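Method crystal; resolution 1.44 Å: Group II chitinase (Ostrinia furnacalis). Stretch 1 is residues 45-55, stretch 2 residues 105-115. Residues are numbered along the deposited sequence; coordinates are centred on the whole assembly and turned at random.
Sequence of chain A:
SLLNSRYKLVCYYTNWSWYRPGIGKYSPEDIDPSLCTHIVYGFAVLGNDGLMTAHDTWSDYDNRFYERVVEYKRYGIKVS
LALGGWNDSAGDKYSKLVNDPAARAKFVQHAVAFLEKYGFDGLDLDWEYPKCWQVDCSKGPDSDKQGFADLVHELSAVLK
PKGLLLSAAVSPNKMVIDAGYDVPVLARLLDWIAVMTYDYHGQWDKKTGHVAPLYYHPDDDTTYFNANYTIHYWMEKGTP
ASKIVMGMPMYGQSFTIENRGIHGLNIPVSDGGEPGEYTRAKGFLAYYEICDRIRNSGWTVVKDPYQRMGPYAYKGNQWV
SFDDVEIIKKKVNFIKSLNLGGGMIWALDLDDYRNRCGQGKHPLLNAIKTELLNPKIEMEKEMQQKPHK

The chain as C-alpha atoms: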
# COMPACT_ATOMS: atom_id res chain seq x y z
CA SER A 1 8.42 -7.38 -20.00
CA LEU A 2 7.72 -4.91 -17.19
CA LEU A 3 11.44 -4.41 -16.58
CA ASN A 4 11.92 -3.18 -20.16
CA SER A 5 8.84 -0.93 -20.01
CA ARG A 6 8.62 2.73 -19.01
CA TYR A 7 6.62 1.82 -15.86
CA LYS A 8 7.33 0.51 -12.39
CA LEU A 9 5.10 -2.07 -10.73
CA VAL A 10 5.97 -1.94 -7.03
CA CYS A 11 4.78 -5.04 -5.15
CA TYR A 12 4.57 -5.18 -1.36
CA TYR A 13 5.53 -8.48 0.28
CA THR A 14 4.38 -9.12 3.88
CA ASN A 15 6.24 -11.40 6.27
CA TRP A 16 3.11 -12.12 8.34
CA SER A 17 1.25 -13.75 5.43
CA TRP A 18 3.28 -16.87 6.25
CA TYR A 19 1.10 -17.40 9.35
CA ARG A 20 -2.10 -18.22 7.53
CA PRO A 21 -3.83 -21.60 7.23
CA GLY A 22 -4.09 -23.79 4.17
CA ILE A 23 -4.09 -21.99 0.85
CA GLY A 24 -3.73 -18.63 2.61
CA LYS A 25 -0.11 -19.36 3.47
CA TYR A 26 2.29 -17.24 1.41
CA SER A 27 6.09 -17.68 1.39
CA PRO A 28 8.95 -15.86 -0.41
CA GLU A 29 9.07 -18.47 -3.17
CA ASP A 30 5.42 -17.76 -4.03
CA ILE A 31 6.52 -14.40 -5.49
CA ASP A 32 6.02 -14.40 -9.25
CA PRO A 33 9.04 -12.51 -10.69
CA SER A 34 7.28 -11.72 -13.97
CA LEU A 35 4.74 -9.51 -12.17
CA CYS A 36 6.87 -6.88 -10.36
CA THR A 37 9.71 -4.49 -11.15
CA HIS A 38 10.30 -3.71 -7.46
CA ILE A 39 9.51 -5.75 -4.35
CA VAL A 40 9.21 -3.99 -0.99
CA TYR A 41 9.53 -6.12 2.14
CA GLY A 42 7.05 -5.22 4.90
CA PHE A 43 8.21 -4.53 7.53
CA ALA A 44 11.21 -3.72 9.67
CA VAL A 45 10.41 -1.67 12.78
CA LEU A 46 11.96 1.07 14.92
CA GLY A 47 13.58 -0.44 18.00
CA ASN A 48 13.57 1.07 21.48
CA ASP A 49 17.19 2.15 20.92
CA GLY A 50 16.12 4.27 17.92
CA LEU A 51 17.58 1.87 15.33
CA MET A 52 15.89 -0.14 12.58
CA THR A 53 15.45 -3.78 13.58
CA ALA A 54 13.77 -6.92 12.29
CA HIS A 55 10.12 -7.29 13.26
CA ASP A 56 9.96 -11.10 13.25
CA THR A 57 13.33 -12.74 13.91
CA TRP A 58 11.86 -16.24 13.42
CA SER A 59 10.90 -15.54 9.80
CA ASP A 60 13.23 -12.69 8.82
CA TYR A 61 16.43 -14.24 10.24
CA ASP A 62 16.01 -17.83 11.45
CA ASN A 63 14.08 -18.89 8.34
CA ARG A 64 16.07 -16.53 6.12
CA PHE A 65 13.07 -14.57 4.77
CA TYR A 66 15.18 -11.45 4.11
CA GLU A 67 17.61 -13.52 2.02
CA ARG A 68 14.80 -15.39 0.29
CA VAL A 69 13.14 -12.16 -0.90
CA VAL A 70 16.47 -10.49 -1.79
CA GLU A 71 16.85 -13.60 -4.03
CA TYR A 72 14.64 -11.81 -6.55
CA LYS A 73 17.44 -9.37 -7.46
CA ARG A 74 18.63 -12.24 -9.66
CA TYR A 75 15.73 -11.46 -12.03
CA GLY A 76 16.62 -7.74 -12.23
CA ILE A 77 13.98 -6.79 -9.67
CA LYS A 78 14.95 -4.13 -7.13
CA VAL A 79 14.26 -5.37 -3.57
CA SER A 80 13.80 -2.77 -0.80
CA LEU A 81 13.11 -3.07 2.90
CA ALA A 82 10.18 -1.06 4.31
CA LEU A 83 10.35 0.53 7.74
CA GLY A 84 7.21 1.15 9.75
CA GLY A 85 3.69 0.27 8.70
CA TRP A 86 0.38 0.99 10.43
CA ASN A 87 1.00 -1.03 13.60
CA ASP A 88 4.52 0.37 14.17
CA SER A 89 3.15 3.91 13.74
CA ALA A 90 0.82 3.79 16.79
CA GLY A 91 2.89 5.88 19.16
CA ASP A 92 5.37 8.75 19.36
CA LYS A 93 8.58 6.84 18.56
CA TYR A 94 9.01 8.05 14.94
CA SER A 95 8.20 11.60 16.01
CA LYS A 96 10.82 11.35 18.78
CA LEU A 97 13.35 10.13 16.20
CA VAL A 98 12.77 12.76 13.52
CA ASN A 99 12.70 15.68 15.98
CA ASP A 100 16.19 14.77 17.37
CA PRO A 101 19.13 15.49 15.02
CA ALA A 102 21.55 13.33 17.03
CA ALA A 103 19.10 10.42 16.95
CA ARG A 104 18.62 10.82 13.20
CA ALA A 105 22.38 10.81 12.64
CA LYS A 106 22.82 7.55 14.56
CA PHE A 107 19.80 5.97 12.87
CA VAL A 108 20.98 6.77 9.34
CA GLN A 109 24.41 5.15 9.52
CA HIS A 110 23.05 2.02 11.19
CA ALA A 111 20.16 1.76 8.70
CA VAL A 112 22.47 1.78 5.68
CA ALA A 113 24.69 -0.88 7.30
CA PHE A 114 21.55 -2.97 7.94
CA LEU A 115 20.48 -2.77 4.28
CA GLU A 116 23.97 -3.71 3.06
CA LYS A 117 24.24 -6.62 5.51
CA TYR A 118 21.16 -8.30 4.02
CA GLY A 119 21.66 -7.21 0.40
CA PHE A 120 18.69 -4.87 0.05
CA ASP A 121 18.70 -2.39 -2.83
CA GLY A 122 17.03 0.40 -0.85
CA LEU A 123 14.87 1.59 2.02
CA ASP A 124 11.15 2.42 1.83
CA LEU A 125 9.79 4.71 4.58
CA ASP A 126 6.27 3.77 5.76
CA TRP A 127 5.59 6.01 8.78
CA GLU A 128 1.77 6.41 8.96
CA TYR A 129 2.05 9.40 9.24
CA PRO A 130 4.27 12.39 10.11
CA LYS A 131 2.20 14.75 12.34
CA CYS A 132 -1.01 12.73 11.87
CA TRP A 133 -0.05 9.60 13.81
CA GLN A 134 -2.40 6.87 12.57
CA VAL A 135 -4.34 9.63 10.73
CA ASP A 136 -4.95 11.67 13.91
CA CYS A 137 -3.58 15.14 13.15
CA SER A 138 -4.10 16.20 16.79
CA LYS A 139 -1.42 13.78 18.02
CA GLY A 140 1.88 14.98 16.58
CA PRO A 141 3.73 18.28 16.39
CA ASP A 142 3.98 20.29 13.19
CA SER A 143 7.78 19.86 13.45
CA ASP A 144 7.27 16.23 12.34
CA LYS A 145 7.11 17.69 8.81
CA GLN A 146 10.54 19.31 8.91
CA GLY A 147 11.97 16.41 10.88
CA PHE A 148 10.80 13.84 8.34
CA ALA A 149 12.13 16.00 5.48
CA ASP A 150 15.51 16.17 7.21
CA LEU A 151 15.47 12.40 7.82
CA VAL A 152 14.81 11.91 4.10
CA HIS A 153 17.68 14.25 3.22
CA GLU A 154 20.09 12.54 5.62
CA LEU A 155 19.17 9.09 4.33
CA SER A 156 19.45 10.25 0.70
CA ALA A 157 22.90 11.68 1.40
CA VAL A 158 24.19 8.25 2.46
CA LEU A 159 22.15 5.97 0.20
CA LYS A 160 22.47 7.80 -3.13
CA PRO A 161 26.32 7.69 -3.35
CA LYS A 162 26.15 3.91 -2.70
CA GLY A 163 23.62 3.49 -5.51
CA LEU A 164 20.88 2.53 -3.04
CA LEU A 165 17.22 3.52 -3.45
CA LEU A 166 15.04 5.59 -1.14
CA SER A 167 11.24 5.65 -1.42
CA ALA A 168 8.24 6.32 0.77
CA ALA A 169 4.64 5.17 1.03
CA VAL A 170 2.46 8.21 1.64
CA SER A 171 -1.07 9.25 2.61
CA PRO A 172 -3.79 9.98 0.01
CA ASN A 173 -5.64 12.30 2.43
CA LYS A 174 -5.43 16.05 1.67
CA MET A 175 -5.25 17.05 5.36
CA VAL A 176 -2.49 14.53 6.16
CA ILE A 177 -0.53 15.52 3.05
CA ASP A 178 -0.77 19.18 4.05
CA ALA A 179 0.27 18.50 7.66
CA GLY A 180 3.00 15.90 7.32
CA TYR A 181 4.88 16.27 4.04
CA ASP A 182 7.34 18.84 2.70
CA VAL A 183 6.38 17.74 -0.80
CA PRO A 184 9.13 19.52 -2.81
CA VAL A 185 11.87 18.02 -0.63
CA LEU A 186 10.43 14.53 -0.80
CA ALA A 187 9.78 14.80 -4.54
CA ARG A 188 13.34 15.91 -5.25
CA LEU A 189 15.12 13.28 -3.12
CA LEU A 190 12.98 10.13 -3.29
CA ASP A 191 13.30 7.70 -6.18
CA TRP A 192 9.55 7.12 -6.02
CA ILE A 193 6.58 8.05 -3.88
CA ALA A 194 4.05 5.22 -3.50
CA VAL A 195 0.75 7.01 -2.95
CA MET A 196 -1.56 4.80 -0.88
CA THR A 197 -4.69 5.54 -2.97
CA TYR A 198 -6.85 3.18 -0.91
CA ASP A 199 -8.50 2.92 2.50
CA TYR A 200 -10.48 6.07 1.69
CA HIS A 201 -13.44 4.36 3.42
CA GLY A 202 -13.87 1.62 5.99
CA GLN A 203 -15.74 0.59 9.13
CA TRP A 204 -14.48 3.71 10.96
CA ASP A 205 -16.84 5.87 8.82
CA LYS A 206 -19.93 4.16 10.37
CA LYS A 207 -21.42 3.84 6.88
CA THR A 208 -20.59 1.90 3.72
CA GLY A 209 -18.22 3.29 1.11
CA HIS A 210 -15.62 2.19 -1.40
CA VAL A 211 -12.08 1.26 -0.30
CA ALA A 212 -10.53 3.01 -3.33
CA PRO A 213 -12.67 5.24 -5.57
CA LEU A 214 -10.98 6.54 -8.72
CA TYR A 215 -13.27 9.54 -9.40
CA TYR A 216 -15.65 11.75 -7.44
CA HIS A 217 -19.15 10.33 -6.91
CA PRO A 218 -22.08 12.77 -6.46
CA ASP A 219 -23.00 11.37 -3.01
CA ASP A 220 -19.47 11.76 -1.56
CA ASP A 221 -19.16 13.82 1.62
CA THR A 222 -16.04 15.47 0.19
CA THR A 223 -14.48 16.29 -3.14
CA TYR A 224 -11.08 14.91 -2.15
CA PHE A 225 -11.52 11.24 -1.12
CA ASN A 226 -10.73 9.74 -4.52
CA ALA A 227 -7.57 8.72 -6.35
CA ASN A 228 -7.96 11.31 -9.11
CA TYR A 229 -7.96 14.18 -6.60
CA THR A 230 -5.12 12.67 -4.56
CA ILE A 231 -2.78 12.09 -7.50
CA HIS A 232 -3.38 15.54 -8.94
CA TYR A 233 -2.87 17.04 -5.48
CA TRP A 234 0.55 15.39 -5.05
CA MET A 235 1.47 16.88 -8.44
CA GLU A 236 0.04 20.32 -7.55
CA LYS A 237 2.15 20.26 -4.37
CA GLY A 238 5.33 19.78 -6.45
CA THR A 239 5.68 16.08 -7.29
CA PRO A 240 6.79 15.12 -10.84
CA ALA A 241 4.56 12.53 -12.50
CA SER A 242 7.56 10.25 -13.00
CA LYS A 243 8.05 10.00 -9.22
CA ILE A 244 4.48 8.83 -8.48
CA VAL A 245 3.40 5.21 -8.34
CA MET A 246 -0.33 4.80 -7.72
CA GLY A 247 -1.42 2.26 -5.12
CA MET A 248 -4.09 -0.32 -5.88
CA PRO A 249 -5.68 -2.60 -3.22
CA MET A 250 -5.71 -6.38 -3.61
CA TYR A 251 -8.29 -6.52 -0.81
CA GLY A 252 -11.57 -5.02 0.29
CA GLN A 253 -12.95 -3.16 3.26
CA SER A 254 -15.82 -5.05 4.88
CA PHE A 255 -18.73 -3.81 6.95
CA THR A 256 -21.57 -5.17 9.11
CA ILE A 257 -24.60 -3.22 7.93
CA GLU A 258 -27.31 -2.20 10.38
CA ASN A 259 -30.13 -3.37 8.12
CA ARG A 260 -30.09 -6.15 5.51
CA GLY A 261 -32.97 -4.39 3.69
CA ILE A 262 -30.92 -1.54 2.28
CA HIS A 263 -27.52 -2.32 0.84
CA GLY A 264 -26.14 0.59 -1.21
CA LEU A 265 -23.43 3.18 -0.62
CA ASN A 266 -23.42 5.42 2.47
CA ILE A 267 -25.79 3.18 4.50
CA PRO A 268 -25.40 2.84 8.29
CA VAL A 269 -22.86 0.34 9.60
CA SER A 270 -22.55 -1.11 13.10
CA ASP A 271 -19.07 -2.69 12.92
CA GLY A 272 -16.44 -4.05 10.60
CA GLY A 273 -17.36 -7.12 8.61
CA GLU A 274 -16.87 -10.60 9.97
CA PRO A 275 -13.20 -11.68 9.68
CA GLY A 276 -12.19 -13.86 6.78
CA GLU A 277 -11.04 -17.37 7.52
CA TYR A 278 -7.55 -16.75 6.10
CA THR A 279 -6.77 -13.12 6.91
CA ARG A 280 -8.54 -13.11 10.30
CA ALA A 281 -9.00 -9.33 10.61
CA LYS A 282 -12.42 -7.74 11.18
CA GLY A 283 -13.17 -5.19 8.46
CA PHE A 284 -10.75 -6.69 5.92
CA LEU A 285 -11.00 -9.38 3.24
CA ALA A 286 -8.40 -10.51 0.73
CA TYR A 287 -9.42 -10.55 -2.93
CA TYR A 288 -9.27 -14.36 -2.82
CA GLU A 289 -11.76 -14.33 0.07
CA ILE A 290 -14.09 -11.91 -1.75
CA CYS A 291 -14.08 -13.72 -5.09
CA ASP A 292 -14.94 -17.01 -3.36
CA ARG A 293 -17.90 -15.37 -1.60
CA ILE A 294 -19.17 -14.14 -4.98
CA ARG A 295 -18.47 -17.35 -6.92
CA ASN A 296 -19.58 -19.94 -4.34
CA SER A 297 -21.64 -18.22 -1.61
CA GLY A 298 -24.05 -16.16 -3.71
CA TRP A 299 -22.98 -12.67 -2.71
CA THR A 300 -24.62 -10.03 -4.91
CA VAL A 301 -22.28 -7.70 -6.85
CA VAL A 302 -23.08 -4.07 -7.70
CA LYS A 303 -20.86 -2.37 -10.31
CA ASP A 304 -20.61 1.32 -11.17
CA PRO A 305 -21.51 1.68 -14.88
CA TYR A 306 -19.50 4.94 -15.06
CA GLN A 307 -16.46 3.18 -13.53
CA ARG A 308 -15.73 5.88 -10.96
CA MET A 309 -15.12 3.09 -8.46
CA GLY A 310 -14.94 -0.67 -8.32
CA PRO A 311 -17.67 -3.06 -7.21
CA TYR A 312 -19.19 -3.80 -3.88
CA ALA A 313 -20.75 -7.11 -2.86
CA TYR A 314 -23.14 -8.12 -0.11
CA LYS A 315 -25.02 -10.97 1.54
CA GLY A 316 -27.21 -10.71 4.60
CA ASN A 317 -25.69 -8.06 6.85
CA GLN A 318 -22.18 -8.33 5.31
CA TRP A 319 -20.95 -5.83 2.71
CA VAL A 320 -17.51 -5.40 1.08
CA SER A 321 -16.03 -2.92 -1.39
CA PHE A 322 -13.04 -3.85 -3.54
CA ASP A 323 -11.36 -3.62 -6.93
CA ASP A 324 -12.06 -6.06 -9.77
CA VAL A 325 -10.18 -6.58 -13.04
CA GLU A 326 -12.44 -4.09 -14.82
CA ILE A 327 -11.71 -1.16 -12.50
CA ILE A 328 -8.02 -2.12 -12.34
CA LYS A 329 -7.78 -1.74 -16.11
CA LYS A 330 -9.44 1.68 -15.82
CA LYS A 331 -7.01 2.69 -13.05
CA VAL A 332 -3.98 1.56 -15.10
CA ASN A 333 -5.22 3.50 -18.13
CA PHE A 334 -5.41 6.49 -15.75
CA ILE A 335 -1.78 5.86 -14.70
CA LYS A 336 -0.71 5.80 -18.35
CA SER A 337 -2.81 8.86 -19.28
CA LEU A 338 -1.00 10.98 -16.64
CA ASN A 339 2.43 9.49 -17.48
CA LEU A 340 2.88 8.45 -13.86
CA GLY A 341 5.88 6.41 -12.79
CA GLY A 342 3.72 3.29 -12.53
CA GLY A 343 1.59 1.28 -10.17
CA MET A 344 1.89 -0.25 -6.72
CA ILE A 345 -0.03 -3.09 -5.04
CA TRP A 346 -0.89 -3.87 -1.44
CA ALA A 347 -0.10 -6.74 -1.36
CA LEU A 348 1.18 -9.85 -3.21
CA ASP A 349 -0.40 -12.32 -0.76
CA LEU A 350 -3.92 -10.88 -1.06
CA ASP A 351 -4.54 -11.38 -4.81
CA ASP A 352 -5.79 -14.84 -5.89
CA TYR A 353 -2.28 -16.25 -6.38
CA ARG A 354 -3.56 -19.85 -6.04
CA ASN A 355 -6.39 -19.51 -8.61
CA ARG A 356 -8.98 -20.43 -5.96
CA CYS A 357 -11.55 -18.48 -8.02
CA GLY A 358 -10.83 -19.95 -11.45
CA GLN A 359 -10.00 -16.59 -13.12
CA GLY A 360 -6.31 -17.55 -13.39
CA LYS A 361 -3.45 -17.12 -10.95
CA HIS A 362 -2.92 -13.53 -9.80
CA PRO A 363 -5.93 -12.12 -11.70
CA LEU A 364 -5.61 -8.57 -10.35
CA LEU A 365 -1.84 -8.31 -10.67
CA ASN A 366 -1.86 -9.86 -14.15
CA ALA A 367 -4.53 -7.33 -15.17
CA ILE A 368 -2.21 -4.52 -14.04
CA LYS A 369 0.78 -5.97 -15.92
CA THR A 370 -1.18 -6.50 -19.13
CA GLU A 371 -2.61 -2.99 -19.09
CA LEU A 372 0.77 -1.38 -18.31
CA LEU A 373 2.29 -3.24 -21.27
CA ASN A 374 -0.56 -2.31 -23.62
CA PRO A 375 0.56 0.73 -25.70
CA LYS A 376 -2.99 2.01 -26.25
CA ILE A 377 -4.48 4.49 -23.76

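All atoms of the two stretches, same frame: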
# COMPACT_ATOMS: atom_id res chain seq x y z
N VAL A 45 11.03 -2.57 11.80
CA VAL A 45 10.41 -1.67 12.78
C VAL A 45 11.49 -0.83 13.46
O VAL A 45 12.68 -1.13 13.38
CB VAL A 45 9.55 -2.42 13.82
CG1 VAL A 45 8.38 -3.10 13.12
CG2 VAL A 45 10.40 -3.44 14.58
N LEU A 46 11.04 0.21 14.17
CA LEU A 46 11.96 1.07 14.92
C LEU A 46 12.12 0.52 16.33
O LEU A 46 11.15 0.47 17.09
CB LEU A 46 11.43 2.51 14.96
CG LEU A 46 12.45 3.53 15.48
CD1 LEU A 46 13.68 3.61 14.57
CD2 LEU A 46 11.76 4.91 15.63
N GLY A 47 13.33 0.10 16.68
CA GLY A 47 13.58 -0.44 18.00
C GLY A 47 13.58 0.63 19.07
O GLY A 47 13.59 1.84 18.81
N ASN A 48 13.58 0.16 20.33
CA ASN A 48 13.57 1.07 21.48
C ASN A 48 14.85 1.87 21.61
O ASN A 48 14.86 2.90 22.29
CB ASN A 48 13.32 0.29 22.77
CG ASN A 48 11.90 -0.21 22.88
OD1 ASN A 48 11.65 -1.42 22.84
ND2 ASN A 48 10.96 0.71 22.99
N ASP A 49 15.93 1.43 20.98
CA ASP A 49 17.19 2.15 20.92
C ASP A 49 17.25 3.13 19.75
O ASP A 49 18.32 3.70 19.50
CB ASP A 49 18.35 1.16 20.84
CG ASP A 49 18.22 0.21 19.65
OD1 ASP A 49 17.25 0.31 18.85
OD2 ASP A 49 19.12 -0.65 19.51
N GLY A 50 16.14 3.35 19.05
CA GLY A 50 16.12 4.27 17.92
C GLY A 50 16.77 3.77 16.65
O GLY A 50 17.12 4.59 15.79
N LEU A 51 16.93 2.45 16.49
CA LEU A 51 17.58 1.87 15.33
C LEU A 51 16.62 0.89 14.66
O LEU A 51 15.82 0.23 15.33
CB LEU A 51 18.82 1.07 15.73
CG LEU A 51 19.89 1.86 16.49
CD1 LEU A 51 21.05 0.96 16.84
CD2 LEU A 51 20.32 3.06 15.65
N MET A 52 16.68 0.83 13.33
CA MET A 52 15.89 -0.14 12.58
C MET A 52 16.25 -1.55 13.02
O MET A 52 17.42 -1.87 13.24
CB MET A 52 16.13 0.05 11.08
CG MET A 52 15.23 -0.83 10.22
SD MET A 52 15.21 -0.36 8.49
CE MET A 52 16.97 -0.31 8.25
N THR A 53 15.23 -2.41 13.15
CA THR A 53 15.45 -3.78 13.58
C THR A 53 14.40 -4.69 12.94
O THR A 53 13.33 -4.25 12.53
CB THR A 53 15.45 -3.90 15.11
OG1 THR A 53 15.90 -5.21 15.49
CG2 THR A 53 14.09 -3.68 15.66
N ALA A 54 14.72 -5.97 12.86
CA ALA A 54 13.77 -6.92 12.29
C ALA A 54 12.54 -7.06 13.18
O ALA A 54 12.64 -7.10 14.42
CB ALA A 54 14.41 -8.29 12.11
N HIS A 55 11.38 -7.13 12.54
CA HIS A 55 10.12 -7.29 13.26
C HIS A 55 9.93 -8.71 13.76
O HIS A 55 9.49 -8.92 14.89
CB HIS A 55 8.97 -6.91 12.33
CG HIS A 55 7.63 -7.24 12.89
ND1 HIS A 55 6.80 -8.19 12.32
CD2 HIS A 55 6.98 -6.77 13.97
CE1 HIS A 55 5.68 -8.26 13.02
NE2 HIS A 55 5.77 -7.41 14.04
N ALA A 105 21.05 11.08 13.17
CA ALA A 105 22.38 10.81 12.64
C ALA A 105 22.83 9.40 12.99
O ALA A 105 23.44 8.72 12.15
CB ALA A 105 23.37 11.85 13.18
N LYS A 106 22.52 8.93 14.20
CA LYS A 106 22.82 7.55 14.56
C LYS A 106 21.99 6.57 13.73
O LYS A 106 22.51 5.58 13.21
CB LYS A 106 22.54 7.38 16.05
CG LYS A 106 22.90 5.97 16.56
CD LYS A 106 22.71 5.87 18.08
CE LYS A 106 21.36 5.24 18.43
NZ LYS A 106 21.18 4.85 19.87
N PHE A 107 20.69 6.86 13.60
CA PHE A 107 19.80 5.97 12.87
C PHE A 107 20.27 5.77 11.44
O PHE A 107 20.25 4.64 10.91
CB PHE A 107 18.39 6.57 12.88
CG PHE A 107 17.45 5.89 11.93
CD1 PHE A 107 16.70 4.78 12.33
CD2 PHE A 107 17.30 6.34 10.62
CE1 PHE A 107 15.83 4.14 11.43
CE2 PHE A 107 16.46 5.69 9.72
CZ PHE A 107 15.72 4.60 10.14
N VAL A 108 20.69 6.85 10.77
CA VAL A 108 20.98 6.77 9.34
C VAL A 108 22.16 5.84 9.07
O VAL A 108 22.11 5.01 8.15
CB VAL A 108 21.19 8.19 8.78
CG1 VAL A 108 21.88 8.13 7.42
CG2 VAL A 108 19.85 8.95 8.71
N GLN A 109 23.25 5.98 9.83
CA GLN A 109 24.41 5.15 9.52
C GLN A 109 24.12 3.69 9.81
O GLN A 109 24.56 2.80 9.06
CB GLN A 109 25.62 5.61 10.33
CG GLN A 109 26.06 7.06 10.05
CD GLN A 109 26.41 7.31 8.60
OE1 GLN A 109 26.93 6.44 7.90
NE2 GLN A 109 26.11 8.52 8.14
N HIS A 110 23.39 3.41 10.89
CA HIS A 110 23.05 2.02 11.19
C HIS A 110 22.10 1.45 10.14
O HIS A 110 22.22 0.28 9.76
CB HIS A 110 22.45 1.93 12.58
CG HIS A 110 21.90 0.58 12.89
ND1 HIS A 110 20.65 0.17 12.45
CD2 HIS A 110 22.43 -0.47 13.56
CE1 HIS A 110 20.43 -1.07 12.86
NE2 HIS A 110 21.50 -1.48 13.52
N ALA A 111 21.14 2.26 9.67
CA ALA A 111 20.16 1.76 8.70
C ALA A 111 20.84 1.34 7.40
O ALA A 111 20.52 0.28 6.85
CB ALA A 111 19.09 2.82 8.43
N VAL A 112 21.79 2.14 6.91
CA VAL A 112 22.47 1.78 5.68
C VAL A 112 23.29 0.50 5.86
O VAL A 112 23.28 -0.39 4.99
CB VAL A 112 23.29 2.96 5.15
CG1 VAL A 112 23.92 2.60 3.82
CG2 VAL A 112 22.35 4.16 4.98
N ALA A 113 23.95 0.35 7.02
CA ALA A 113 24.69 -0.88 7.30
C ALA A 113 23.75 -2.09 7.33
O ALA A 113 24.10 -3.17 6.84
CB ALA A 113 25.44 -0.75 8.62
N PHE A 114 22.55 -1.90 7.88
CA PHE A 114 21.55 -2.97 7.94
C PHE A 114 21.16 -3.41 6.53
O PHE A 114 21.16 -4.61 6.22
CB PHE A 114 20.34 -2.42 8.71
CG PHE A 114 19.33 -3.46 9.14
CD1 PHE A 114 18.37 -3.93 8.26
CD2 PHE A 114 19.29 -3.91 10.46
CE1 PHE A 114 17.40 -4.86 8.68
CE2 PHE A 114 18.34 -4.84 10.87
CZ PHE A 114 17.38 -5.31 9.97
N LEU A 115 20.83 -2.45 5.66
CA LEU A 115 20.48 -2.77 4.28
C LEU A 115 21.60 -3.53 3.59
O LEU A 115 21.36 -4.52 2.90
CB LEU A 115 20.21 -1.49 3.49
CG LEU A 115 19.03 -0.64 3.94
CD1 LEU A 115 18.98 0.59 3.09
CD2 LEU A 115 17.68 -1.41 3.89
O HOH W 1 18.78 2.25 12.11

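A helix that packs on a β-hairpin commonly presents one stripe of residues, spaced three or four apart, and the contact between residues 105-115 and 45-55 of this group II chitinase is a compact example. The hairpin strands are joined by paired hydrogen bonds between Val-45 and Thr-53, and a type I turn runs from Gly-47 to Gly-50.

Lys-106 opens the stripe. Its long side chain, with chi3 at 97° between wells, reaches the turn, where Lys-106 NZ donates a hydrogen bond to Asp-49 O (3.1 Å), while Lys-106 CE lies 3.7 Å from Leu-51 CD2, so the chain packs along its aliphatic part while its charged end gains one hydrogen bond. Phe-107 comes next. Its CA-to-CB bond points sideways, yet the ring swings nearer, placing Phe-107 CE1 3.8 Å from Leu-46 CD1 and 4.1 Å from Met-52 CB; Gly-50 O approaches the ring edge, 3.5 Å from Phe-107 CD1. The CA-to-CB bond of Val-108 points away from the hairpin, and the residue makes no contact.

One turn on, His-110 shows how a single ring can serve two chemistries. Leu-51 covers one face, with Leu-51 CB 4.0 Å from the His-110 ring centroid in a CH-π contact, whereas Met-52 O sits at the edge, 3.1 Å from His-110 CE1. A water ties the backbones together: it accepts from Met-52 N (2.8 Å from the water O), donates to Phe-107 O (3.1 Å) and hydrogen-bonds His-110 ND1 (2.8 Å). It thereby gives a partner to a strand amide that faces the helix.

Ala-111 is small, and Met-52 uses the space beside it: the Met-52 CA-to-CB bond points toward the helix, and Met-52 CE lies 3.8 Å from Ala-111 CB. Val-112, its CA-to-CB bond pointing away, makes no contact. Met-52 CE is also 3.9 Å from Phe-114 CD1, and Met-52 SD stands obliquely 5.2 Å from the Phe-114 ring centroid. Phe-114 closes the stripe against the strand backbone, with Phe-114 CE2 4.1 Å from Thr-53 CA and Phe-114 CZ 4.0 Å from Ala-54 N.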